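Local coordinates for protein tripeptidase (Staphylococcus aureus subsp. aureus, PDB 3RZA) that probably hydrolyses tripeptides as a metal-dependent peptidase of the M20/M25/M40 family, with a zinc ion and calcium ions bound in the crystal, at residues P70-N75 against G165-K170; A323-R328 against I388-R393. All coordinates share one frame; numbering follows the deposited sequence.

Contact 1. Residues P70-N75 against G165-K170; sequences PKLGAN and GLIGAK. With CA (calcium ion), chain E.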
loop_
_atom_site.group_PDB
_atom_site.type_symbol
_atom_site.label_atom_id
_atom_site.label_comp_id
_atom_site.label_asym_id
_atom_site.label_seq_id
_atom_site.Cartn_x
_atom_site.Cartn_y
_atom_site.Cartn_z
ATOM N N PRO A 70 26.959 -0.372 8.534
ATOM C CA PRO A 70 26.268 -1.648 8.355
ATOM C C PRO A 70 25.595 -1.861 6.989
ATOM O O PRO A 70 25.221 -2.980 6.687
ATOM C CB PRO A 70 25.212 -1.613 9.463
ATOM C CG PRO A 70 24.856 -0.183 9.559
ATOM C CD PRO A 70 26.184 0.525 9.422
ATOM N N LYS A 71 25.393 -0.796 6.212
ATOM C CA LYS A 71 24.968 -0.890 4.783
ATOM C C LYS A 71 26.123 -0.984 3.733
ATOM O O LYS A 71 25.841 -0.958 2.531
ATOM C CB LYS A 71 24.061 0.318 4.434
ATOM C CG LYS A 71 22.839 0.489 5.381
ATOM N N LEU A 72 27.390 -1.110 4.174
ATOM C CA LEU A 72 28.563 -1.160 3.266
ATOM C C LEU A 72 29.401 -2.418 3.549
ATOM O O LEU A 72 29.719 -2.708 4.700
ATOM C CB LEU A 72 29.448 0.069 3.447
ATOM C CG LEU A 72 28.845 1.468 3.250
ATOM C CD1 LEU A 72 29.898 2.518 3.621
ATOM C CD2 LEU A 72 28.397 1.657 1.839
ATOM N N GLY A 73 29.750 -3.150 2.492
ATOM C CA GLY A 73 30.463 -4.432 2.610
ATOM C C GLY A 73 31.976 -4.348 2.452
ATOM O O GLY A 73 32.632 -5.376 2.497
ATOM N N ALA A 74 32.520 -3.139 2.235
ATOM C CA ALA A 74 33.962 -2.952 2.095
ATOM C C ALA A 74 34.345 -1.492 2.284
ATOM O O ALA A 74 33.492 -0.595 2.254
ATOM C CB ALA A 74 34.470 -3.486 0.713
ATOM N N ASN A 75 35.640 -1.273 2.500
ATOM C CA ASN A 75 36.205 0.073 2.612
ATOM C C ASN A 75 36.328 0.699 1.244
ATOM O O ASN A 75 36.517 -0.007 0.247
ATOM C CB ASN A 75 37.603 0.030 3.265
ATOM C CG ASN A 75 37.592 -0.615 4.630
ATOM O OD1 ASN A 75 36.703 -0.358 5.438
ATOM N ND2 ASN A 75 38.597 -1.445 4.905
ATOM N N GLY A 165 22.807 5.596 -1.894
ATOM C CA GLY A 165 22.707 7.004 -1.495
ATOM C C GLY A 165 24.047 7.633 -1.151
ATOM O O GLY A 165 24.155 8.347 -0.146
ATOM N N LEU A 166 25.063 7.375 -1.992
ATOM C CA LEU A 166 26.399 7.995 -1.866
ATOM C C LEU A 166 27.064 7.719 -0.497
ATOM O O LEU A 166 27.843 8.537 -0.005
ATOM C CB LEU A 166 26.311 9.506 -2.127
ATOM C CG LEU A 166 25.438 9.981 -3.294
ATOM C CD1 LEU A 166 25.470 11.498 -3.365
ATOM C CD2 LEU A 166 25.882 9.360 -4.618
ATOM N N ILE A 167 26.760 6.549 0.083
ATOM C CA ILE A 167 27.065 6.260 1.475
ATOM C C ILE A 167 28.575 6.079 1.706
ATOM O O ILE A 167 29.097 6.539 2.726
ATOM C CB ILE A 167 26.301 4.983 1.995
ATOM C CG1 ILE A 167 24.782 5.160 1.914
ATOM C CG2 ILE A 167 26.679 4.675 3.421
ATOM C CD1 ILE A 167 24.206 6.300 2.814
ATOM N N GLY A 168 29.269 5.431 0.765
ATOM C CA GLY A 168 30.734 5.322 0.836
ATOM C C GLY A 168 31.430 6.669 0.737
ATOM O O GLY A 168 32.313 6.966 1.556
ATOM N N ALA A 169 31.017 7.494 -0.233
ATOM C CA ALA A 169 31.488 8.902 -0.296
ATOM C C ALA A 169 31.266 9.681 1.035
ATOM O O ALA A 169 32.139 10.459 1.459
ATOM C CB ALA A 169 30.824 9.646 -1.466
ATOM N N LYS A 170 30.119 9.440 1.679
ATOM C CA LYS A 170 29.788 10.048 2.995
ATOM C C LYS A 170 30.625 9.545 4.157
ATOM O O LYS A 170 30.766 10.243 5.158
ATOM C CB LYS A 170 28.305 9.829 3.344
ATOM C CG LYS A 170 27.364 10.705 2.554
ATOM C CD LYS A 170 25.909 10.288 2.705
ATOM C CE LYS A 170 25.001 11.238 1.917
ATOM N NZ LYS A 170 23.649 10.700 1.763
HETATM CA CA CA E . 29.602 -3.478 6.983
HETATM O O HOH W 1 27.543 -4.378 6.434
HETATM O O HOH W 2 31.266 -5.412 6.952
HETATM O O HOH W 3 29.107 -3.603 9.540
#
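L72 meets the start of helix 167-171 with both methyls of its isobutyl group. G165 comes first and acts within its own segment: its carbonyl O accepts the ammonium NZ of K170 at 3.1 Å, with a C=O...N angle of 159° and the donor tilted 18° from the carbonyl plane. S307 O is a second acceptor for that NZ. L166 stands at the N-cap position; its O takes the backbone N of K170, and its side chain turns to D344 and I347 of helix 344-348. I167 supplies the main touch. Its CG2 branch lies anti to the backbone N, which leaves this methyl facing L72, 3.8 Å from L72 CD2 and 3.9 Å from both L72 CG and L72 CD1, while the CG1-CD1 arm of I167 leads off elsewhere. G168 follows and adds backbone surface, its N lying 4.0 Å from L72 CD2 and its CA 4.0 Å from L72 CD1. G168 O also accepts N76 ND2, just past the loop segment. In L72, CG lies beside the backbone N (chi1 -57°) with the side chain directed at the helix, whereas its carbonyl O binds calcium at 2.4 Å. A67 O and H69 O bind the same ion, with three waters, one of which also donates a weak bond to P70 O. The chemistry therefore divides within one residue: the backbone of L72 serves a calcium site of three carbonyl oxygens and three waters, while its buried side chain holds that loop to the helix by apolar contact, with the N76-G168 bond as a polar supplement.

Contact 2. Residues A323-R328 against I388-R393; sequences AQESAR and IKIVAR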
loop_
_atom_site.group_PDB
_atom_site.type_symbol
_atom_site.label_atom_id
_atom_site.label_comp_id
_atom_site.label_asym_id
_atom_site.label_seq_id
_atom_site.Cartn_x
_atom_site.Cartn_y
_atom_site.Cartn_z
ATOM N N ALA A 323 38.197 19.665 -18.871
ATOM C CA ALA A 323 37.230 18.639 -19.364
ATOM C C ALA A 323 36.732 18.951 -20.779
ATOM O O ALA A 323 36.636 18.049 -21.647
ATOM C CB ALA A 323 36.031 18.505 -18.399
ATOM N N GLN A 324 36.405 20.224 -21.009
ATOM C CA GLN A 324 35.971 20.662 -22.319
ATOM C C GLN A 324 37.104 20.571 -23.363
ATOM O O GLN A 324 36.867 20.129 -24.482
ATOM C CB GLN A 324 35.402 22.089 -22.269
ATOM C CG GLN A 324 34.075 22.221 -21.550
ATOM C CD GLN A 324 33.603 23.645 -21.594
ATOM O OE1 GLN A 324 34.189 24.506 -20.949
ATOM N NE2 GLN A 324 32.598 23.925 -22.424
ATOM N N GLU A 325 38.323 20.972 -22.985
ATOM C CA GLU A 325 39.507 20.863 -23.889
ATOM C C GLU A 325 39.768 19.407 -24.314
ATOM O O GLU A 325 39.939 19.130 -25.519
ATOM C CB GLU A 325 40.765 21.446 -23.231
ATOM C CG GLU A 325 42.028 21.505 -24.164
ATOM C CD GLU A 325 43.299 22.026 -23.459
ATOM O OE1 GLU A 325 43.199 22.616 -22.365
ATOM O OE2 GLU A 325 44.402 21.823 -24.010
ATOM N N SER A 326 39.765 18.495 -23.336
ATOM C CA SER A 326 39.934 17.032 -23.593
ATOM C C SER A 326 38.863 16.498 -24.567
ATOM O O SER A 326 39.176 15.753 -25.499
ATOM C CB SER A 326 39.941 16.232 -22.288
ATOM O OG SER A 326 38.640 16.124 -21.663
ATOM N N ALA A 327 37.632 16.958 -24.388
ATOM C CA ALA A 327 36.531 16.619 -25.273
ATOM C C ALA A 327 36.742 17.167 -26.715
ATOM O O ALA A 327 36.611 16.414 -27.685
ATOM C CB ALA A 327 35.141 17.097 -24.655
ATOM N N ARG A 328 37.104 18.442 -26.840
ATOM C CA ARG A 328 37.416 19.038 -28.161
ATOM C C ARG A 328 38.589 18.380 -28.870
ATOM O O ARG A 328 38.513 18.114 -30.089
ATOM C CB ARG A 328 37.687 20.535 -28.060
ATOM C CG ARG A 328 36.448 21.378 -27.843
ATOM C CD ARG A 328 36.734 22.842 -28.091
ATOM N NE ARG A 328 37.713 23.348 -27.124
ATOM C CZ ARG A 328 37.448 23.849 -25.901
ATOM N NH1 ARG A 328 36.185 23.988 -25.420
ATOM N NH2 ARG A 328 38.473 24.235 -25.143
ATOM N N ILE A 388 44.575 13.852 -18.089
ATOM C CA ILE A 388 45.857 13.698 -17.377
ATOM C C ILE A 388 47.015 14.418 -18.107
ATOM O O ILE A 388 47.848 15.074 -17.446
ATOM C CB ILE A 388 46.218 12.202 -17.146
ATOM C CG1 ILE A 388 45.327 11.605 -16.061
ATOM C CG2 ILE A 388 47.685 12.028 -16.739
ATOM C CD1 ILE A 388 45.384 10.066 -16.003
ATOM N N LYS A 389 47.042 14.311 -19.451
ATOM C CA LYS A 389 48.066 14.998 -20.276
ATOM C C LYS A 389 47.927 16.520 -20.229
ATOM O O LYS A 389 48.939 17.225 -20.170
ATOM C CB LYS A 389 48.027 14.526 -21.752
ATOM C CG LYS A 389 48.589 13.114 -22.014
ATOM C CD LYS A 389 48.432 12.716 -23.496
ATOM C CE LYS A 389 49.440 11.660 -23.896
ATOM N NZ LYS A 389 49.273 11.176 -25.311
ATOM N N ILE A 390 46.680 17.018 -20.286
ATOM C CA ILE A 390 46.414 18.465 -20.268
ATOM C C ILE A 390 46.799 19.076 -18.903
ATOM O O ILE A 390 47.441 20.124 -18.855
ATOM C CB ILE A 390 44.930 18.791 -20.618
ATOM C CG1 ILE A 390 44.641 18.483 -22.100
ATOM C CG2 ILE A 390 44.620 20.276 -20.340
ATOM C CD1 ILE A 390 43.138 18.237 -22.420
ATOM N N VAL A 391 46.414 18.397 -17.820
ATOM C CA VAL A 391 46.832 18.763 -16.455
ATOM C C VAL A 391 48.374 18.784 -16.326
ATOM O O VAL A 391 48.933 19.700 -15.708
ATOM C CB VAL A 391 46.192 17.805 -15.374
ATOM C CG1 VAL A 391 46.774 18.062 -13.978
ATOM C CG2 VAL A 391 44.657 17.968 -15.342
ATOM N N ALA A 392 49.045 17.803 -16.956
ATOM C CA ALA A 392 50.514 17.704 -16.916
ATOM C C ALA A 392 51.251 18.862 -17.629
ATOM O O ALA A 392 52.388 19.144 -17.279
ATOM C CB ALA A 392 50.981 16.340 -17.482
ATOM N N ARG A 393 50.599 19.529 -18.600
ATOM C CA ARG A 393 51.174 20.723 -19.275
ATOM C C ARG A 393 51.051 22.039 -18.502
ATOM O O ARG A 393 51.798 22.964 -18.793
ATOM C CB ARG A 393 50.541 20.930 -20.658
ATOM C CG ARG A 393 50.830 19.813 -21.664
ATOM C CD ARG A 393 49.755 19.723 -22.750
ATOM N NE ARG A 393 49.824 18.448 -23.485
ATOM C CZ ARG A 393 48.880 17.966 -24.314
ATOM N NH1 ARG A 393 47.736 18.636 -24.557
ATOM N NH2 ARG A 393 49.079 16.785 -24.915
#
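I390 projects from helix 374-393 against E325 and S326 of helix 318-329, and these two residues receive it in different ways, S326 on the buried part of the contact and E325 on its solvent side. In the buried part the CD1 methyl of I390 sits 3.5 Å from S326 N and 3.6 Å from S326 CA, with S326 CB at 3.8 Å, so the end of the isoleucine abuts backbone as much as side chain; here the two CA atoms, S326 and I390, are 7.4 Å apart. The hydroxyl OG of S326 donates to A323 O at 2.8 Å. With a C=O...O angle of 117°, and 34° out of the carbonyl plane of A323, it reaches that oxygen from the same face as A327 N. OG is also hydrogen-bonded to Q383 NE2 of helix 374-393, a polar link beside the apolar one. On the solvent side the partly exposed E325 crosses I390 next to S326, with CG and CD near I390 CD1. Its CG is anti to the backbone N (chi1 -174°), which carries the carboxylate to I390 CG2, 3.4 Å from E325 OE1. Exposed R393 brings NH1 to 4.6 Å from E325 OE2, too far for a salt bridge, but the positive charge would probably help stabilise the ionised carboxylate. I322 and N329 also touch I390, which is thus a knob in the hole formed by I322, E325, S326 and N329, a knobs-into-holes contact between two helices.

Contacts 1 and 2 are separate along the chain and in space: their centres are 31 Å apart, and their nearest atoms about 19 Å. Contact 1 lies nearer the centre of the molecule, 13 Å from it against 24 Å for contact 2. The metal centre formed by H98, D129 and D186 around zinc, and by D129, E163 and H366 around a second calcium, does not touch contact 1: the zinc is about 13 Å from G168, and the second calcium about 13 Å from the I167 side chain. The ligand E163, however, precedes 165-170 by only two residues. Thus 70-75/165-170 ties a calcium-binding loop to the helix following a metal ligand, whereas 323-328/388-393 joins two helices and includes no metal ligand.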